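Local structure of sensor-type histidine kinase PrrB (Mycobacterium tuberculosis, 1YSR) at residues D3-V8 with V41-G46; P34-I39 with A71-A76; T65-S70 with I80-N85; S87-G92 with G138-V143. The protein probably phosphorylates itself on histidine with ATP as the sensor kinase of the PrrB/PrrA two-component system, the present C-terminal domain being the ATP-binding part. All blocks are in the same frame, centred on the assembly; numbering follows the deposited sequence. Where two conformers were deposited one is given.

How the contacts relate
Contact 1 pairs the small two-stranded sheet of the ATP-binding domain. Contact 2 lays the loop leading into that sheet along strand 66-74 and touches contact 1, Val8 O to Ile39 CG2 at 3.6 Å. Contact 3 uses the same strand and touches contact 2, Ser35 OG to Ser70 CA at 3.8 Å. Contacts 3 and 4, centres about 11 Å apart, are joined by probable hydrogen bonds, Gly139 N to Asp84 O and Ile82 N to Leu142 O, both 2.8 Å. The sequence DNGSGV, split between them, matches the DxGxG (G1) motif lining the ATP pocket in relatives. Contact 4 and the Asp84 end of contact 3 lie at this site; contact 1 is centred about 28 Å from contact 4.

Contact 1. Residues D3-V8 with V41-G46; sequences DDHVPV and VGLPAG
A short antiparallel ladder, strand 6-9 against strand 39-42, forms the small second sheet of this histidine-kinase ATPase domain and leads directly into helix 44-61. Two backbone hydrogen bonds close the Val6-Gly42 pair. Val6 N reaches Gly42 O at 2.8 Å, nearly straight at 169° and in the carbonyl plane, while Gly42 N returns to Val6 O at 2.9 Å with the donor above that carbonyl's plane. The next pair, Pro7 with Val41, is non-hydrogen-bonded. A CA-H...O contact from Val41 CA to Val6 O, 3.3 Å, accompanies it. Apolar packing gathers round the start of the helix: Val6 CG2 meets Pro44 CD at 3.8 Å, the two side chains crossing at about a right angle, and Val8 CG2 touches the same CD atom at 4.0 Å. Leu43 is at the N-cap position, and its N hydrogen-bonds His126 NE2; the His126 ring in turn meets that of His5, their planes at about 30°. Pro7 and Val41 pack on Gln122 and Leu49 of the second subunit. Gly42 C lies over one face of the His5 imidazole, offset toward the rim, while Val41 CG1 presses on His5 CB at 3.6 Å.

Contact 2. Residues P34-I39 with A71-A76; sequences PSPTCI and AVSSRA
One direct hydrogen bond, two water bridges and a little carbon packing tie loop 34-39 to the far half of strand 66-74. With its OG anti to the carbonyl carbon (chi1 -65°), Ser35 sets the hydroxyl beside its own backbone N, where it bonds first of all to Val33 O. The same OG receives the direct bond across the contact, from Ala71 N, 3.2 Å long and straight at 165°. Two waters add bridges. One molecule donates to Ala71 O at 2.9 Å and weakly to Pro34 O; a second gives a proton to Thr37 O at 2.8 Å and is hydrogen-bonded to Ser73 OG at 2.7 Å. Apolar carbons then close round that serine oxygen: Ser73 OG has Cys38 CB at 3.5 Å and Pro36 CG at 3.6 Å, while Pro36 CD rests on Ala71 O at 3.5 Å. Thr11, just inside helix 10-24, holds the loop from behind, its OG1 bonded to both Pro36 O and Cys38 N; Pro36 also packs on Arg23 of the second subunit. This is a connection in an alpha/beta sandwich: the chain leaves the parallel edge strand 29-32, follows its neighbour without forming a ladder, and crosses to the small sheet of strand 39-42.

Contact 3. Residues T65-S70 with I80-N85; sequences TLVQLS and IAIDDN
Asn85 closes the open end of this strand pair with its side chain. Its CB lies against Leu66 CB at 4.0 Å, and CG, in the crowded position between backbone N and carbonyl carbon (chi1 76°), comes up beside Leu66 N. From there OD1 takes two backbone N-H groups, Thr65 N at 2.8 Å in the carbonyl plane on a lone pair, and Leu66 N at 2.9 Å from well above the plane. At the other branch, ND2 points in its amide plane to Thr65 OG1, 2.8 Å away and at 165°. Asn85 N completes the grip by donating to Leu66 O. Beyond it runs the antiparallel hairpin 66-74/77-84 of the central sheet, with Gln68-Asp83 and Ser70-Ala81 as hydrogen-bonded pairs. On the face of Val67 and Leu69, covered by helices 10-24 and 44-61, Ile82 lies alongside both: its CG2 meets Val67 CG1 at 3.9 Å and its CG1 meets Leu69 CD2 at 3.7 Å. On the face of Gln68 and Ser70, a water is hydrogen-bonded to Asp83 OD2, Ser70 OG and Gln68 O. That carboxylate is fixed further by Ser135, bonded to OD1, and by a salt bridge from Arg141 NH1 to OD2.

Contact 4. Residues S87-G92 with G138-V143; sequences SGVPEG and GGARLV
Gly88 and Gly139 pass backbone to backbone, their CA atoms 3.8 Å apart. Gly88 CA sits 3.7 Å from Gly139 C and equally far from Ala140 N. Gly88 takes phi 84° and psi 178°, angles at which a CB would run into the preceding carbonyl oxygen. Instead of a direct hydrogen bond, a water spans the gap: it bridges Val89 N and Gly139 O, 3.0 Å from each. Further along, the side chains just touch, Val89 CG2 to Ala140 CB at 4.5 Å. The next shell fixes both partners. Val89 is packed among Leu114, Arg94 and Val97 of helix 94-98 and Leu132, while Ser87 is tied to Gly62 O through OG. Asp84 OD1 accepts from Gly86 N and Ala140 N, and Asp84 O from Gly139 N, so the aspartate that begins the loop sequence ties the loop to the start of the neighbouring strand 140-147. That sequence, Asp84 to Val89 reading DNGSGV, matches the DxGxG sequence of the Bergerat fold, the G1 box of histidine kinases, in relatives part of the wall of the ATP pocket.

Contact 1. Residues D3-V8 with V41-G46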
loop_
_atom_site.group_PDB
_atom_site.type_symbol
_atom_site.label_atom_id
_atom_site.label_comp_id
_atom_site.label_asym_id
_atom_site.label_seq_id
_atom_site.Cartn_x
_atom_site.Cartn_y
_atom_site.Cartn_z
ATOM N N ASP A 3 3.642 9.088 13.671
ATOM C CA ASP A 3 3.248 9.080 12.221
ATOM C C ASP A 3 2.056 8.160 11.890
ATOM O O ASP A 3 1.770 7.206 12.649
ATOM C CB ASP A 3 4.461 8.688 11.356
ATOM C CG ASP A 3 5.096 9.880 10.677
ATOM O OD1 ASP A 3 6.335 10.023 10.755
ATOM O OD2 ASP A 3 4.339 10.682 10.060
ATOM N N ASP A 4 1.359 8.465 10.782
ATOM C CA ASP A 4 0.467 7.505 10.099
ATOM C C ASP A 4 1.279 6.623 9.114
ATOM O O ASP A 4 0.728 5.980 8.186
ATOM C CB ASP A 4 -0.646 8.242 9.338
ATOM C CG ASP A 4 -2.065 7.796 9.772
ATOM O OD1 ASP A 4 -2.830 7.276 8.916
ATOM O OD2 ASP A 4 -2.416 7.960 10.971
ATOM N N HIS A 5 2.589 6.598 9.298
ATOM C CA HIS A 5 3.448 5.812 8.408
ATOM C C HIS A 5 3.420 4.362 8.842
ATOM O O HIS A 5 3.489 4.045 10.031
ATOM C CB HIS A 5 4.881 6.330 8.404
ATOM C CG HIS A 5 5.065 7.631 7.670
ATOM N ND1 HIS A 5 6.249 7.973 7.052
ATOM C CD2 HIS A 5 4.212 8.658 7.437
ATOM C CE1 HIS A 5 6.114 9.148 6.461
ATOM N NE2 HIS A 5 4.893 9.593 6.693
ATOM N N VAL A 6 3.351 3.467 7.871
ATOM C CA VAL A 6 3.214 2.020 8.166
ATOM C C VAL A 6 4.123 1.271 7.196
ATOM O O VAL A 6 4.660 1.886 6.263
ATOM C CB VAL A 6 1.791 1.531 7.954
ATOM C CG1 VAL A 6 0.824 2.296 8.914
ATOM C CG2 VAL A 6 1.355 1.694 6.500
ATOM N N PRO A 7 4.316 -0.037 7.418
ATOM C CA PRO A 7 5.140 -0.838 6.525
ATOM C C PRO A 7 4.541 -0.791 5.132
ATOM O O PRO A 7 3.335 -0.919 4.989
ATOM C CB PRO A 7 5.012 -2.264 7.131
ATOM C CG PRO A 7 4.802 -2.009 8.603
ATOM C CD PRO A 7 3.769 -0.876 8.511
ATOM N N VAL A 8 5.371 -0.573 4.121
ATOM C CA VAL A 8 4.936 -0.575 2.729
ATOM C C VAL A 8 5.870 -1.432 1.916
ATOM O O VAL A 8 7.038 -1.184 1.865
ATOM C CB VAL A 8 4.969 0.846 2.110
ATOM C CG1 VAL A 8 4.347 0.761 0.756
ATOM C CG2 VAL A 8 4.146 1.834 2.941
ATOM N N VAL A 41 9.002 2.147 5.616
ATOM C CA VAL A 41 7.913 2.645 6.392
ATOM C C VAL A 41 7.531 3.958 5.745
ATOM O O VAL A 41 8.404 4.797 5.441
ATOM C CB VAL A 41 8.344 2.821 7.871
ATOM C CG1 VAL A 41 7.325 3.643 8.650
ATOM C CG2 VAL A 41 8.508 1.393 8.509
ATOM N N GLY A 42 6.253 4.115 5.471
ATOM C CA GLY A 42 5.824 5.192 4.610
ATOM C C GLY A 42 4.321 5.271 4.541
ATOM O O GLY A 42 3.599 4.618 5.323
ATOM N N LEU A 43 3.852 6.084 3.588
ATOM C CA LEU A 43 2.420 6.342 3.470
ATOM C C LEU A 43 2.002 5.687 2.168
ATOM O O LEU A 43 2.293 6.244 1.093
ATOM C CB LEU A 43 2.150 7.855 3.372
ATOM C CG LEU A 43 2.753 8.750 4.491
ATOM C CD1 LEU A 43 3.092 10.221 4.066
ATOM C CD2 LEU A 43 1.855 8.728 5.743
ATOM N N PRO A 44 1.319 4.523 2.237
ATOM C CA PRO A 44 1.073 3.825 0.988
ATOM C C PRO A 44 0.188 4.591 -0.007
ATOM O O PRO A 44 0.431 4.464 -1.209
ATOM C CB PRO A 44 0.443 2.483 1.405
ATOM C CG PRO A 44 -0.119 2.708 2.777
ATOM C CD PRO A 44 0.744 3.816 3.419
ATOM N N ALA A 45 -0.778 5.391 0.462
ATOM C CA ALA A 45 -1.610 6.130 -0.496
ATOM C C ALA A 45 -0.748 7.211 -1.220
ATOM O O ALA A 45 -0.825 7.363 -2.419
ATOM C CB ALA A 45 -2.797 6.799 0.191
ATOM N N GLY A 46 0.122 7.865 -0.469
ATOM C CA GLY A 46 0.942 8.968 -1.033
ATOM C C GLY A 46 1.977 8.368 -1.984
ATOM O O GLY A 46 2.208 8.915 -3.061
#

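Contact 2. Residues P34-I39 with A71-A76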
loop_
_atom_site.group_PDB
_atom_site.type_symbol
_atom_site.label_atom_id
_atom_site.label_comp_id
_atom_site.label_asym_id
_atom_site.label_seq_id
_atom_site.Cartn_x
_atom_site.Cartn_y
_atom_site.Cartn_z
ATOM N N PRO A 34 12.092 -7.007 -12.952
ATOM C CA PRO A 34 12.476 -7.893 -11.853
ATOM C C PRO A 34 13.205 -7.134 -10.748
ATOM O O PRO A 34 14.222 -6.485 -11.035
ATOM C CB PRO A 34 13.456 -8.878 -12.549
ATOM C CG PRO A 34 12.877 -9.054 -13.868
ATOM C CD PRO A 34 12.440 -7.612 -14.260
ATOM N N SER A 35 12.667 -7.163 -9.522
ATOM C CA SER A 35 13.213 -6.341 -8.433
ATOM C C SER A 35 13.157 -7.122 -7.117
ATOM O O SER A 35 12.221 -7.844 -6.900
ATOM C CB SER A 35 12.378 -5.061 -8.221
ATOM O OG SER A 35 12.386 -4.123 -9.305
ATOM N N PRO A 36 14.121 -6.883 -6.206
ATOM C CA PRO A 36 13.995 -7.544 -4.913
ATOM C C PRO A 36 12.857 -6.891 -4.200
ATOM O O PRO A 36 12.529 -5.726 -4.501
ATOM C CB PRO A 36 15.278 -7.166 -4.198
ATOM C CG PRO A 36 15.703 -5.824 -4.833
ATOM C CD PRO A 36 15.295 -6.001 -6.284
ATOM N N THR A 37 12.267 -7.617 -3.254
ATOM C CA THR A 37 11.261 -7.049 -2.371
ATOM C C THR A 37 11.854 -6.043 -1.421
ATOM O O THR A 37 12.825 -6.350 -0.693
ATOM C CB THR A 37 10.481 -8.158 -1.617
ATOM O OG1 THR A 37 9.660 -8.848 -2.552
ATOM C CG2 THR A 37 9.584 -7.562 -0.579
ATOM N N CYS A 38 11.318 -4.815 -1.451
ATOM C CA CYS A 38 11.782 -3.781 -0.547
ATOM C C CYS A 38 10.686 -3.268 0.344
ATOM O O CYS A 38 9.698 -2.719 -0.133
ATOM C CB CYS A 38 12.414 -2.596 -1.270
ATOM S SG CYS A 38 12.945 -1.306 -0.102
ATOM N N ILE A 39 10.884 -3.374 1.656
ATOM C CA ILE A 39 9.899 -2.805 2.576
ATOM C C ILE A 39 10.441 -1.503 3.151
ATOM O O ILE A 39 11.599 -1.493 3.632
ATOM C CB ILE A 39 9.567 -3.762 3.765
ATOM C CG1 ILE A 39 9.348 -5.224 3.272
ATOM C CG2 ILE A 39 8.342 -3.242 4.525
ATOM C CD1 ILE A 39 8.147 -5.358 2.336
ATOM N N ALA A 71 12.646 -1.056 -8.474
ATOM C CA ALA A 71 13.115 -0.722 -7.129
ATOM C C ALA A 71 14.401 -1.472 -6.893
ATOM O O ALA A 71 14.489 -2.704 -7.135
ATOM C CB ALA A 71 12.066 -1.125 -6.085
ATOM N N VAL A 72 15.392 -0.709 -6.431
ATOM C CA VAL A 72 16.733 -1.205 -6.118
ATOM C C VAL A 72 16.961 -0.890 -4.634
ATOM O O VAL A 72 16.888 0.282 -4.232
ATOM C CB VAL A 72 17.765 -0.463 -6.996
ATOM C CG1 VAL A 72 19.203 -0.706 -6.521
ATOM C CG2 VAL A 72 17.617 -0.877 -8.463
ATOM N N SER A 73 17.264 -1.915 -3.847
ATOM C CA SER A 73 17.481 -1.809 -2.392
ATOM C C SER A 73 18.935 -1.701 -1.990
ATOM O O SER A 73 19.803 -2.360 -2.575
ATOM C CB SER A 73 16.972 -3.078 -1.695
ATOM O OG SER A 73 15.677 -3.433 -2.120
ATOM N N SER A 74 19.177 -0.948 -0.934
ATOM C CA SER A 74 20.518 -0.793 -0.357
ATOM C C SER A 74 20.388 -0.576 1.144
ATOM O O SER A 74 19.269 -0.508 1.680
ATOM C CB SER A 74 21.253 0.388 -1.029
ATOM O OG SER A 74 20.555 1.601 -0.839
ATOM N N ARG A 75 21.524 -0.483 1.835
ATOM C CA ARG A 75 21.478 -0.252 3.264
ATOM C C ARG A 75 20.794 1.083 3.502
ATOM O O ARG A 75 20.149 1.245 4.485
ATOM C CB ARG A 75 22.889 -0.269 3.868
ATOM C CG ARG A 75 23.643 -1.614 3.753
ATOM C CD ARG A 75 25.190 -1.350 3.906
ATOM N NE ARG A 75 26.011 -2.565 4.076
ATOM C CZ ARG A 75 26.618 -2.913 5.216
ATOM N NH1 ARG A 75 26.499 -2.150 6.311
ATOM N NH2 ARG A 75 27.330 -4.036 5.273
ATOM N N ALA A 76 20.938 2.021 2.562
ATOM C CA ALA A 76 20.421 3.403 2.666
ATOM C C ALA A 76 18.905 3.517 2.474
ATOM O O ALA A 76 18.272 4.477 2.925
ATOM C CB ALA A 76 21.146 4.295 1.652
HETATM O O HOH W 1 15.469 -3.737 -9.700
HETATM O O HOH W 2 15.539 -5.689 -0.723
#

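Contact 3. Residues T65-S70 with I80-N85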
loop_
_atom_site.group_PDB
_atom_site.type_symbol
_atom_site.label_atom_id
_atom_site.label_comp_id
_atom_site.label_asym_id
_atom_site.label_seq_id
_atom_site.Cartn_x
_atom_site.Cartn_y
_atom_site.Cartn_z
ATOM N N THR A 65 4.826 5.153 -24.716
ATOM C CA THR A 65 4.110 3.894 -24.997
ATOM C C THR A 65 4.742 2.753 -24.233
ATOM O O THR A 65 4.215 1.629 -24.233
ATOM C CB THR A 65 4.212 3.507 -26.529
ATOM O OG1 THR A 65 5.597 3.392 -26.860
ATOM C CG2 THR A 65 3.635 4.579 -27.380
ATOM N N LEU A 66 5.906 3.004 -23.607
ATOM C CA LEU A 66 6.603 2.006 -22.789
ATOM C C LEU A 66 7.068 2.710 -21.489
ATOM O O LEU A 66 7.663 3.816 -21.517
ATOM C CB LEU A 66 7.832 1.378 -23.528
ATOM C CG LEU A 66 8.775 0.453 -22.774
ATOM C CD1 LEU A 66 8.086 -0.902 -22.633
ATOM C CD2 LEU A 66 10.072 0.254 -23.656
ATOM N N VAL A 67 6.725 2.076 -20.379
ATOM C CA VAL A 67 7.119 2.484 -19.026
ATOM C C VAL A 67 7.583 1.262 -18.233
ATOM O O VAL A 67 6.941 0.192 -18.289
ATOM C CB VAL A 67 5.913 3.135 -18.270
ATOM C CG1 VAL A 67 6.261 3.345 -16.775
ATOM C CG2 VAL A 67 5.494 4.441 -18.961
ATOM N N GLN A 68 8.676 1.398 -17.497
ATOM C CA GLN A 68 9.163 0.344 -16.631
ATOM C C GLN A 68 9.356 0.936 -15.282
ATOM O O GLN A 68 10.035 2.002 -15.153
ATOM C CB GLN A 68 10.544 -0.149 -17.112
ATOM C CG GLN A 68 10.418 -0.917 -18.442
ATOM C CD GLN A 68 11.783 -1.349 -18.997
ATOM O OE1 GLN A 68 12.851 -0.907 -18.527
ATOM N NE2 GLN A 68 11.742 -2.228 -19.970
ATOM N N LEU A 69 8.797 0.247 -14.290
ATOM C CA LEU A 69 8.974 0.601 -12.878
ATOM C C LEU A 69 10.064 -0.314 -12.311
ATOM O O LEU A 69 10.153 -1.510 -12.650
ATOM C CB LEU A 69 7.676 0.328 -12.126
ATOM C CG LEU A 69 6.447 0.978 -12.765
ATOM C CD1 LEU A 69 5.086 0.669 -11.996
ATOM C CD2 LEU A 69 6.653 2.528 -13.035
ATOM N N SER A 70 10.854 0.214 -11.394
ATOM C CA SER A 70 11.841 -0.622 -10.702
ATOM C C SER A 70 12.106 -0.151 -9.292
ATOM O O SER A 70 11.894 1.007 -8.991
ATOM C CB SER A 70 13.158 -0.667 -11.442
ATOM O OG SER A 70 13.700 0.620 -11.692
ATOM N N ILE A 80 13.527 4.076 -6.256
ATOM C CA ILE A 80 12.404 3.714 -7.109
ATOM C C ILE A 80 12.597 4.494 -8.411
ATOM O O ILE A 80 12.908 5.676 -8.388
ATOM C CB ILE A 80 11.096 4.198 -6.460
ATOM C CG1 ILE A 80 10.856 3.437 -5.137
ATOM C CG2 ILE A 80 9.861 4.050 -7.426
ATOM C CD1 ILE A 80 9.782 4.071 -4.246
ATOM N N ALA A 81 12.422 3.857 -9.553
ATOM C CA ALA A 81 12.554 4.609 -10.824
ATOM C C ALA A 81 11.395 4.354 -11.724
ATOM O O ALA A 81 10.908 3.222 -11.778
ATOM C CB ALA A 81 13.885 4.186 -11.551
ATOM N N ILE A 82 10.922 5.403 -12.393
ATOM C CA ILE A 82 9.857 5.236 -13.395
ATOM C C ILE A 82 10.519 5.694 -14.690
ATOM O O ILE A 82 10.863 6.896 -14.846
ATOM C CB ILE A 82 8.602 6.095 -13.080
ATOM C CG1 ILE A 82 7.993 5.675 -11.706
ATOM C CG2 ILE A 82 7.607 5.908 -14.120
ATOM C CD1 ILE A 82 8.201 6.647 -10.572
ATOM N N ASP A 83 10.892 4.715 -15.509
ATOM C CA ASP A 83 11.560 4.990 -16.822
ATOM C C ASP A 83 10.566 4.981 -17.981
ATOM O O ASP A 83 9.687 4.131 -17.995
ATOM C CB ASP A 83 12.598 3.863 -17.081
ATOM C CG ASP A 83 13.891 4.111 -16.391
ATOM O OD1 ASP A 83 14.714 4.844 -16.967
ATOM O OD2 ASP A 83 14.096 3.550 -15.289
ATOM N N ASP A 84 10.643 5.915 -18.936
ATOM C CA ASP A 84 9.689 5.890 -20.050
ATOM C C ASP A 84 10.428 6.140 -21.398
ATOM O O ASP A 84 11.603 6.546 -21.409
ATOM C CB ASP A 84 8.498 6.856 -19.855
ATOM C CG ASP A 84 8.918 8.324 -19.942
ATOM O OD1 ASP A 84 9.362 8.788 -21.017
ATOM O OD2 ASP A 84 8.833 9.040 -18.931
ATOM N N ASN A 85 9.719 5.844 -22.474
ATOM C CA ASN A 85 10.274 5.933 -23.835
ATOM C C ASN A 85 9.669 7.162 -24.529
ATOM O O ASN A 85 9.645 7.264 -25.756
ATOM C CB ASN A 85 9.973 4.629 -24.630
ATOM C CG ASN A 85 8.522 4.562 -25.097
ATOM O OD1 ASN A 85 7.641 5.196 -24.511
ATOM N ND2 ASN A 85 8.265 3.827 -26.195
HETATM O O HOH W 3 12.705 1.676 -14.186
#

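Contact 4. Residues S87-G92 with G138-V143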
loop_
_atom_site.group_PDB
_atom_site.type_symbol
_atom_site.label_atom_id
_atom_site.label_comp_id
_atom_site.label_asym_id
_atom_site.label_seq_id
_atom_site.Cartn_x
_atom_site.Cartn_y
_atom_site.Cartn_z
ATOM N N SER A 87 9.154 11.604 -24.867
ATOM C CA SER A 87 9.895 12.818 -25.227
ATOM C C SER A 87 11.006 13.192 -24.257
ATOM O O SER A 87 12.041 13.784 -24.629
ATOM C CB SER A 87 8.906 14.011 -25.261
ATOM O OG SER A 87 7.829 13.808 -26.128
ATOM N N GLY A 88 10.824 12.844 -22.997
ATOM C CA GLY A 88 11.838 13.209 -22.051
ATOM C C GLY A 88 11.639 14.642 -21.543
ATOM O O GLY A 88 10.696 15.355 -21.911
ATOM N N VAL A 89 12.523 15.020 -20.635
ATOM C CA VAL A 89 12.498 16.363 -20.065
ATOM C C VAL A 89 13.919 16.862 -20.320
ATOM O O VAL A 89 14.877 16.266 -19.837
ATOM C CB VAL A 89 12.260 16.343 -18.523
ATOM C CG1 VAL A 89 12.379 17.754 -17.919
ATOM C CG2 VAL A 89 10.881 15.792 -18.238
ATOM N N PRO A 90 14.042 17.951 -21.088
ATOM C CA PRO A 90 15.444 18.449 -21.287
ATOM C C PRO A 90 16.195 18.755 -19.967
ATOM O O PRO A 90 15.589 19.224 -18.982
ATOM C CB PRO A 90 15.238 19.717 -22.143
ATOM C CG PRO A 90 13.913 19.579 -22.823
ATOM C CD PRO A 90 13.035 18.764 -21.808
ATOM N N GLU A 91 17.488 18.489 -19.916
ATOM C CA GLU A 91 18.292 18.732 -18.692
ATOM C C GLU A 91 18.044 20.083 -17.991
ATOM O O GLU A 91 18.014 20.166 -16.744
ATOM C CB GLU A 91 19.775 18.630 -19.030
ATOM C CG GLU A 91 20.670 18.401 -17.823
ATOM C CD GLU A 91 22.154 18.350 -18.190
ATOM O OE1 GLU A 91 22.503 18.650 -19.376
ATOM O OE2 GLU A 91 22.978 18.021 -17.288
ATOM N N GLY A 92 17.874 21.144 -18.785
ATOM C CA GLY A 92 17.621 22.483 -18.236
ATOM C C GLY A 92 16.232 22.737 -17.699
ATOM O O GLY A 92 15.972 23.830 -17.149
ATOM N N GLY A 138 14.815 6.069 -23.453
ATOM C CA GLY A 138 14.684 7.188 -24.396
ATOM C C GLY A 138 14.046 8.486 -23.860
ATOM O O GLY A 138 14.342 9.587 -24.337
ATOM N N GLY A 139 13.177 8.340 -22.866
ATOM C CA GLY A 139 12.398 9.427 -22.350
ATOM C C GLY A 139 12.921 9.868 -20.996
ATOM O O GLY A 139 14.102 10.071 -20.823
ATOM N N ALA A 140 12.003 10.061 -20.050
ATOM C CA ALA A 140 12.388 10.498 -18.720
ATOM C C ALA A 140 12.628 9.289 -17.813
ATOM O O ALA A 140 12.009 8.237 -18.009
ATOM C CB ALA A 140 11.276 11.356 -18.168
ATOM N N ARG A 141 13.507 9.459 -16.821
ATOM C CA ARG A 141 13.653 8.535 -15.746
ATOM C C ARG A 141 13.423 9.384 -14.474
ATOM O O ARG A 141 14.217 10.316 -14.168
ATOM C CB ARG A 141 15.069 7.972 -15.765
ATOM C CG ARG A 141 15.422 7.095 -14.595
ATOM C CD ARG A 141 16.667 6.249 -14.952
ATOM N NE ARG A 141 17.394 5.941 -13.746
ATOM C CZ ARG A 141 17.225 4.830 -13.062
ATOM N NH1 ARG A 141 16.381 3.921 -13.504
ATOM N NH2 ARG A 141 17.924 4.624 -11.952
ATOM N N LEU A 142 12.321 9.119 -13.778
ATOM C CA LEU A 142 12.075 9.809 -12.523
ATOM C C LEU A 142 12.500 8.899 -11.399
ATOM O O LEU A 142 12.035 7.754 -11.315
ATOM C CB LEU A 142 10.583 10.130 -12.384
ATOM C CG LEU A 142 9.992 10.718 -11.084
ATOM C CD1 LEU A 142 10.697 11.866 -10.612
ATOM C CD2 LEU A 142 8.600 11.118 -11.425
ATOM N N VAL A 143 13.364 9.408 -10.520
ATOM C CA VAL A 143 13.956 8.604 -9.515
ATOM C C VAL A 143 13.580 9.140 -8.156
ATOM O O VAL A 143 13.785 10.314 -7.866
ATOM C CB VAL A 143 15.509 8.542 -9.583
ATOM C CG1 VAL A 143 15.965 7.485 -8.612
ATOM C CG2 VAL A 143 15.991 8.147 -10.947
HETATM O O HOH W 4 14.658 12.955 -20.299
#